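Local coordinates for protein Tv2483 (Treponema vincentii, PDB 6DET) that binds L-arginine with high selectivity as the solute-binding lipoprotein of what is probably an ABC-type amino-acid importer, at residues T144-A149 / K170-I175; I125-A130 / E180-G185. All coordinates share one frame; numbering follows the deposited sequence.

Contact 1 (T144-A149 / K170-I175); sequences TIAVEA and KAMATI. With ARG (arginine), chain B.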
ATOM      1  N   THR A 144      22.573  -3.274   8.192  1.00 46.50           N
ATOM      2  CA  THR A 144      21.940  -3.414   6.890  1.00 38.65           C
ATOM      3  C   THR A 144      20.447  -3.598   7.076  1.00 36.31           C
ATOM      4  O   THR A 144      20.012  -4.463   7.845  1.00 40.13           O
ATOM      5  CB  THR A 144      22.541  -4.605   6.147  1.00 49.63           C
ATOM      6  OG1 THR A 144      23.921  -4.338   5.927  1.00 47.29           O
ATOM      7  CG2 THR A 144      21.842  -4.848   4.813  1.00 53.74           C
ATOM      8  N   ILE A 145      19.659  -2.812   6.351  1.00 36.67           N
ATOM      9  CA  ILE A 145      18.213  -2.827   6.495  1.00 38.35           C
ATOM     10  C   ILE A 145      17.598  -3.042   5.124  1.00 35.35           C
ATOM     11  O   ILE A 145      17.963  -2.357   4.160  1.00 40.33           O
ATOM     12  CB  ILE A 145      17.681  -1.527   7.116  1.00 39.35           C
ATOM     13  CG1 ILE A 145      18.406  -1.259   8.439  1.00 38.11           C
ATOM     14  CG2 ILE A 145      16.148  -1.623   7.276  1.00 37.86           C
ATOM     15  CD1 ILE A 145      17.982   0.012   9.124  1.00 38.84           C
ATOM     16  N   ALA A 146      16.675  -3.992   5.039  1.00 35.37           N
ATOM     17  CA  ALA A 146      16.053  -4.344   3.768  1.00 36.14           C
ATOM     18  C   ALA A 146      14.728  -3.615   3.647  1.00 34.33           C
ATOM     19  O   ALA A 146      13.990  -3.455   4.629  1.00 34.19           O
ATOM     20  CB  ALA A 146      15.828  -5.855   3.627  1.00 39.96           C
ATOM     21  N   VAL A 147      14.441  -3.168   2.431  1.00 33.43           N
ATOM     22  CA  VAL A 147      13.187  -2.492   2.129  1.00 31.33           C
ATOM     23  C   VAL A 147      12.665  -3.064   0.824  1.00 33.36           C
ATOM     24  O   VAL A 147      13.431  -3.530  -0.025  1.00 35.90           O
ATOM     25  CB  VAL A 147      13.352  -0.957   2.036  1.00 34.37           C
ATOM     26  CG1 VAL A 147      14.014  -0.419   3.300  1.00 34.63           C
ATOM     27  CG2 VAL A 147      14.147  -0.548   0.779  1.00 38.89           C
ATOM     28  N   GLU A 148      11.355  -3.036   0.664  1.00 35.10           N
ATOM     29  CA  GLU A 148      10.781  -3.346  -0.638  1.00 38.32           C
ATOM     30  C   GLU A 148      11.143  -2.240  -1.643  1.00 35.68           C
ATOM     31  O   GLU A 148      11.047  -1.043  -1.345  1.00 34.38           O
ATOM     32  CB  GLU A 148       9.268  -3.537  -0.495  1.00 37.09           C
ATOM     33  CG  GLU A 148       8.605  -4.082  -1.732  1.00 39.68           C
ATOM     34  CD  GLU A 148       7.082  -4.296  -1.586  1.00 38.13           C
ATOM     35  OE1 GLU A 148       6.426  -3.749  -0.661  1.00 32.82           O
ATOM     36  OE2 GLU A 148       6.527  -5.002  -2.457  1.00 44.84           O
ATOM     37  N   ALA A 149      11.613  -2.640  -2.821  1.00 35.95           N
ATOM     38  CA  ALA A 149      12.015  -1.675  -3.834  1.00 34.86           C
ATOM     39  C   ALA A 149      10.853  -0.783  -4.245  1.00 35.47           C
ATOM     40  O   ALA A 149       9.706  -1.225  -4.320  1.00 39.06           O
ATOM     41  CB  ALA A 149      12.542  -2.382  -5.077  1.00 39.71           C
ATOM     42  N   LYS A 170      19.161  -2.496   1.488  1.00 44.21           N
ATOM     43  CA  LYS A 170      19.012  -3.520   0.454  1.00 44.46           C
ATOM     44  C   LYS A 170      17.564  -3.521  -0.008  1.00 45.63           C
ATOM     45  O   LYS A 170      16.655  -3.718   0.803  1.00 41.72           O
ATOM     46  CB  LYS A 170      19.401  -4.912   0.954  1.00 53.11           C
ATOM     47  CG  LYS A 170      20.893  -5.143   0.998  1.00 87.95           C
ATOM     48  CD  LYS A 170      21.232  -6.559   1.412  1.00131.27           C
ATOM     49  CE  LYS A 170      22.733  -6.741   1.504  1.00164.31           C
ATOM     50  NZ  LYS A 170      23.408  -6.430   0.216  1.00182.18           N
ATOM     51  N   ALA A 171      17.355  -3.310  -1.302  1.00 48.58           N
ATOM     52  CA  ALA A 171      16.021  -3.296  -1.886  1.00 39.67           C
ATOM     53  C   ALA A 171      15.691  -4.673  -2.444  1.00 45.38           C
ATOM     54  O   ALA A 171      16.496  -5.262  -3.176  1.00 47.19           O
ATOM     55  CB  ALA A 171      15.918  -2.249  -2.993  1.00 45.55           C
ATOM     56  N   MET A 172      14.515  -5.178  -2.096  1.00 45.17           N
ATOM     57  CA  MET A 172      14.059  -6.492  -2.514  1.00 50.55           C
ATOM     58  C   MET A 172      12.711  -6.400  -3.218  1.00 49.41           C
ATOM     59  O   MET A 172      11.983  -5.412  -3.098  1.00 41.81           O
ATOM     60  CB  MET A 172      13.996  -7.407  -1.299  1.00 50.85           C
ATOM     61  CG  MET A 172      15.244  -7.227  -0.454  1.00 59.51           C
ATOM     62  SD  MET A 172      15.606  -8.592   0.653  1.00 66.18           S
ATOM     63  CE  MET A 172      17.373  -8.355   0.868  1.00 79.21           C
ATOM     64  N   ALA A 173      12.390  -7.443  -3.980  1.00 39.85           N
ATOM     65  CA  ALA A 173      11.250  -7.399  -4.888  1.00 39.45           C
ATOM     66  C   ALA A 173       9.924  -7.815  -4.266  1.00 48.73           C
ATOM     67  O   ALA A 173       8.866  -7.499  -4.835  1.00 48.96           O
ATOM     68  CB  ALA A 173      11.521  -8.309  -6.097  1.00 47.53           C
ATOM     69  N   THR A 174       9.937  -8.559  -3.161  1.00 40.78           N
ATOM     70  CA  THR A 174       8.705  -8.926  -2.475  1.00 44.91           C
ATOM     71  C   THR A 174       8.834  -8.740  -0.970  1.00 46.14           C
ATOM     72  O   THR A 174       9.932  -8.620  -0.403  1.00 41.75           O
ATOM     73  CB  THR A 174       8.297 -10.380  -2.734  1.00 44.57           C
ATOM     74  OG1 THR A 174       9.168 -11.260  -2.010  1.00 41.25           O
ATOM     75  CG2 THR A 174       8.377 -10.731  -4.223  1.00 42.13           C
ATOM     76  N   ILE A 175       7.682  -8.823  -0.312  1.00 37.83           N
ATOM     77  CA  ILE A 175       7.667  -8.732   1.143  1.00 43.89           C
ATOM     78  C   ILE A 175       8.251 -10.001   1.750  1.00 46.87           C
ATOM     79  O   ILE A 175       8.966  -9.955   2.762  1.00 43.29           O
ATOM     80  CB  ILE A 175       6.235  -8.464   1.639  1.00 39.96           C
ATOM     81  CG1 ILE A 175       5.738  -7.092   1.142  1.00 38.46           C
ATOM     82  CG2 ILE A 175       6.166  -8.553   3.164  1.00 39.32           C
ATOM     83  CD1 ILE A 175       4.223  -6.915   1.288  1.00 38.13           C
TER
HETATM   84  N   ARG B 500       3.121   1.580   0.720  1.00 27.15           N
HETATM   85  CA  ARG B 500       4.030   1.001  -0.304  1.00 34.97           C
HETATM   86  C   ARG B 500       4.163   1.974  -1.470  1.00 36.76           C
HETATM   87  O   ARG B 500       3.281   2.841  -1.623  1.00 30.75           O
HETATM   88  CB  ARG B 500       3.502  -0.341  -0.811  1.00 31.47           C
HETATM   89  CG  ARG B 500       3.498  -1.453   0.232  1.00 33.97           C
HETATM   90  CD  ARG B 500       2.892  -2.762  -0.264  1.00 34.94           C
HETATM   91  NE  ARG B 500       3.697  -3.322  -1.332  1.00 33.12           N
HETATM   92  CZ  ARG B 500       3.351  -3.349  -2.614  1.00 33.39           C
HETATM   93  NH1 ARG B 500       4.221  -3.859  -3.489  1.00 33.84           N
HETATM   94  NH2 ARG B 500       2.179  -2.862  -3.026  1.00 32.76           N
HETATM   95  OXT ARG B 500       5.121   1.876  -2.249  1.00 29.36           O
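Residues 144-148 and 170-172 run as parallel strands, their axes 4.6 Å apart at an angle of 31°, and are laced by four backbone hydrogen bonds. Lys-170 inserts between Ile-145 and Val-147, its N donating to Ile-145 O (2.9 Å) and its O accepting from Val-147 N (2.8 Å), so both bonds flank Ala-146. Met-172 N then bonds Val-147 O, and Ala-149 N closes the ladder on Met-172 O at 2.8 Å, with 170° at the hydrogen.

On one face Met-172 brings SD and CE against Ala-146 CB, both 4.0 Å away, while Thr-144 lays CG2 over the aliphatic run of the poorly ordered Lys-170, 3.9 Å from CD. On the opposite face, that of Val-147, Ala-171 CB meets Ala-149 CB past the strand end.

Glu-148 reaches past the C-terminal end of its strand. With CG anti to the backbone N (chi1 -170°) and the chain extended, its carboxylate clasps the bound arginine's guanidinium: ligand NE to OE1 and ligand NH1 to OE2, each 2.8 Å. Ile-175 CG1 lies 3.9 Å from Glu-148 OE1, an apolar flank to this acid.

The pair belongs to a beta-alpha-beta unit with helix 153-158 as the crossover. Strand 189-193 borders strand 143-148, and helix 175-184, capped by Thr-174 OG1 on Gln-177 N, packs Leu-178 on Ala-146 and Met-172.

Contact 2 (I125-A130 / E180-G185); sequences IVVTLA and EALDSG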
ATOM      1  N   ILE A 125       7.280   0.794   9.923  1.00 31.80           N
ATOM      2  CA  ILE A 125       7.856   0.295  11.155  1.00 36.56           C
ATOM      3  C   ILE A 125       9.070  -0.560  10.805  1.00 37.28           C
ATOM      4  O   ILE A 125       9.195  -1.077   9.693  1.00 31.57           O
ATOM      5  CB  ILE A 125       6.822  -0.509  11.960  1.00 36.66           C
ATOM      6  CG1 ILE A 125       6.283  -1.671  11.128  1.00 39.60           C
ATOM      7  CG2 ILE A 125       5.668   0.400  12.365  1.00 40.22           C
ATOM      8  CD1 ILE A 125       5.394  -2.619  11.866  1.00 39.37           C
ATOM      9  N   VAL A 126       9.961  -0.711  11.782  1.00 32.02           N
ATOM     10  CA  VAL A 126      11.192  -1.479  11.618  1.00 33.08           C
ATOM     11  C   VAL A 126      11.071  -2.755  12.432  1.00 34.94           C
ATOM     12  O   VAL A 126      10.753  -2.712  13.631  1.00 39.27           O
ATOM     13  CB  VAL A 126      12.426  -0.673  12.035  1.00 37.31           C
ATOM     14  CG1 VAL A 126      13.676  -1.547  11.909  1.00 39.59           C
ATOM     15  CG2 VAL A 126      12.551   0.557  11.156  1.00 38.08           C
ATOM     16  N   VAL A 127      11.343  -3.884  11.781  1.00 36.46           N
ATOM     17  CA  VAL A 127      11.193  -5.204  12.379  1.00 35.63           C
ATOM     18  C   VAL A 127      12.565  -5.856  12.442  1.00 40.49           C
ATOM     19  O   VAL A 127      13.350  -5.763  11.490  1.00 37.34           O
ATOM     20  CB  VAL A 127      10.191  -6.080  11.593  1.00 40.31           C
ATOM     21  CG1 VAL A 127      10.107  -7.494  12.173  1.00 50.95           C
ATOM     22  CG2 VAL A 127       8.785  -5.422  11.590  1.00 36.14           C
ATOM     23  N   THR A 128      12.861  -6.485  13.583  1.00 45.48           N
ATOM     24  CA  THR A 128      14.104  -7.214  13.792  1.00 46.64           C
ATOM     25  C   THR A 128      13.768  -8.609  14.294  1.00 50.76           C
ATOM     26  O   THR A 128      12.599  -8.934  14.528  1.00 53.61           O
ATOM     27  CB  THR A 128      15.027  -6.508  14.800  1.00 47.42           C
ATOM     28  OG1 THR A 128      14.385  -6.433  16.084  1.00 49.30           O
ATOM     29  CG2 THR A 128      15.355  -5.116  14.343  1.00 44.86           C
ATOM     30  N   LEU A 129      14.809  -9.433  14.470  1.00 45.55           N
ATOM     31  CA  LEU A 129      14.660 -10.686  15.198  1.00 44.91           C
ATOM     32  C   LEU A 129      14.582 -10.405  16.694  1.00 58.62           C
ATOM     33  O   LEU A 129      15.366  -9.618  17.231  1.00 64.41           O
ATOM     34  CB  LEU A 129      15.827 -11.616  14.888  1.00 55.25           C
ATOM     35  CG  LEU A 129      16.000 -11.981  13.413  1.00 54.89           C
ATOM     36  CD1 LEU A 129      17.317 -12.669  13.195  1.00 56.02           C
ATOM     37  CD2 LEU A 129      14.860 -12.862  12.953  1.00 57.59           C
ATOM     38  N   ALA A 130      13.632 -11.061  17.368  1.00 61.23           N
ATOM     39  CA  ALA A 130      13.269 -10.665  18.726  1.00 71.69           C
ATOM     40  C   ALA A 130      14.353 -11.030  19.716  1.00 65.85           C
ATOM     41  O   ALA A 130      14.462 -10.413  20.784  1.00 69.06           O
ATOM     42  CB  ALA A 130      11.952 -11.323  19.136  1.00101.95           C
ATOM     43  N   GLU A 180      12.841 -13.283   4.622  1.00 45.41           N
ATOM     44  CA  GLU A 180      13.869 -14.288   4.354  1.00 53.99           C
ATOM     45  C   GLU A 180      15.254 -13.743   4.663  1.00 49.52           C
ATOM     46  O   GLU A 180      16.097 -14.455   5.225  1.00 50.84           O
ATOM     47  CB  GLU A 180      13.810 -14.739   2.899  1.00 77.60           C
ATOM     48  CG  GLU A 180      12.604 -15.576   2.550  1.00101.94           C
ATOM     49  CD  GLU A 180      12.407 -15.707   1.052  1.00 93.40           C
ATOM     50  OE1 GLU A 180      13.336 -15.357   0.289  1.00 86.19           O
ATOM     51  OE2 GLU A 180      11.319 -16.158   0.640  1.00 83.28           O
ATOM     52  N   ALA A 181      15.523 -12.496   4.277  1.00 51.71           N
ATOM     53  CA  ALA A 181      16.814 -11.894   4.589  1.00 53.88           C
ATOM     54  C   ALA A 181      16.957 -11.693   6.091  1.00 54.80           C
ATOM     55  O   ALA A 181      18.048 -11.865   6.647  1.00 50.15           O
ATOM     56  CB  ALA A 181      16.967 -10.569   3.845  1.00 46.70           C
ATOM     57  N   LEU A 182      15.852 -11.358   6.766  1.00 55.37           N
ATOM     58  CA  LEU A 182      15.883 -11.199   8.215  1.00 49.21           C
ATOM     59  C   LEU A 182      16.161 -12.529   8.902  1.00 57.49           C
ATOM     60  O   LEU A 182      16.948 -12.590   9.856  1.00 55.74           O
ATOM     61  CB  LEU A 182      14.563 -10.592   8.713  1.00 44.50           C
ATOM     62  CG  LEU A 182      14.565 -10.086  10.155  1.00 52.75           C
ATOM     63  CD1 LEU A 182      15.610  -8.998  10.346  1.00 51.95           C
ATOM     64  CD2 LEU A 182      13.198  -9.588  10.573  1.00 55.80           C
ATOM     65  N   ASP A 183      15.524 -13.604   8.433  1.00 55.27           N
ATOM     66  CA  ASP A 183      15.862 -14.937   8.929  1.00 59.30           C
ATOM     67  C   ASP A 183      17.280 -15.327   8.531  1.00 60.05           C
ATOM     68  O   ASP A 183      17.971 -16.026   9.285  1.00 63.63           O
ATOM     69  CB  ASP A 183      14.854 -15.963   8.393  1.00 55.40           C
ATOM     70  CG  ASP A 183      13.408 -15.629   8.756  1.00 60.11           C
ATOM     71  OD1 ASP A 183      13.173 -14.825   9.686  1.00 58.44           O
ATOM     72  OD2 ASP A 183      12.493 -16.176   8.103  1.00 61.25           O
ATOM     73  N   SER A 184      17.738 -14.869   7.362  1.00 73.01           N
ATOM     74  CA  SER A 184      19.036 -15.284   6.838  1.00 71.34           C
ATOM     75  C   SER A 184      20.195 -14.631   7.574  1.00 70.39           C
ATOM     76  O   SER A 184      21.265 -15.222   7.672  1.00 69.42           O
ATOM     77  CB  SER A 184      19.152 -14.930   5.352  1.00 72.26           C
ATOM     78  OG  SER A 184      18.279 -15.694   4.542  1.00 74.53           O
ATOM     79  N   GLY A 185      20.027 -13.402   8.059  1.00 59.67           N
ATOM     80  CA  GLY A 185      21.170 -12.600   8.440  1.00 56.89           C
ATOM     81  C   GLY A 185      21.746 -11.781   7.305  1.00 62.19           C
ATOM     82  O   GLY A 185      22.788 -11.136   7.488  1.00 59.66           O
TER
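Strand 125-129 and the last turn of helix 175-184 (residues 180-184) lie 8.7 Å apart, axis to axis, with their N-to-C directions 36° apart, and side chains bridge the gap without a hydrogen bond between the two segments. Leu-182 does most of the work. Its CB already points to the strand, and CG, anti to the backbone N (chi1 -167°), carries its two methyls on to it, with CD2 3.9 Å from Thr-128 C and equally close to Val-127 O. A methyl thus rests on the strand backbone from Val-127 O to Thr-128 C.

Val-127 meets the same methyl, CG1 to Leu-182 CD2 at 4.1 Å, its side chain lying across that of Leu-182. Leu-129 and Leu-182 pass alongside each other head to tail: Leu-129 CD2 comes within 4.0 Å of Leu-182 CG, and Leu-129 CD1 reaches on to Leu-182 O at 3.4 Å. Asp-183 borders this patch, its OD1 hydrogen-bonded to Tyr-207 OH.

The helix finishes here. Glu-180 O accepts from Ser-184 N (2.7 Å) and Ser-184 OG (2.6 Å), which approach from opposite faces of its carbonyl plane, and Gly-185 leaves the helix with a positive phi of 88°.

Strand 120-129 is flanked by antiparallel strands 189-193 and 207-209; from the latter Tyr-207 touches Val-127, Leu-129 and Leu-182, while helix 200-203 adds Leu-201 against Val-127.

In the fold
The two contacts belong to one lobe, their centres 11 Å apart, and share a sheet in which strand 189-193 lies between strands 120-129 and 143-148. The chain passes from strand 167-172 of contact 1 through two residues into helix 175-184, whose C-terminal end makes contact 2, so this helix packs back over the sheet. They meet where Met-172 CE touches Ala-181 CB at 3.7 Å. Contact 1 opens onto the arginine pocket through Glu-148; Asp-193, Arg-109, Ser-43 and Ser-104 are among the other residues that hold the ligand. Contact 2 is structural packing, with the Val-127 side chain about 13 Å from the bound arginine.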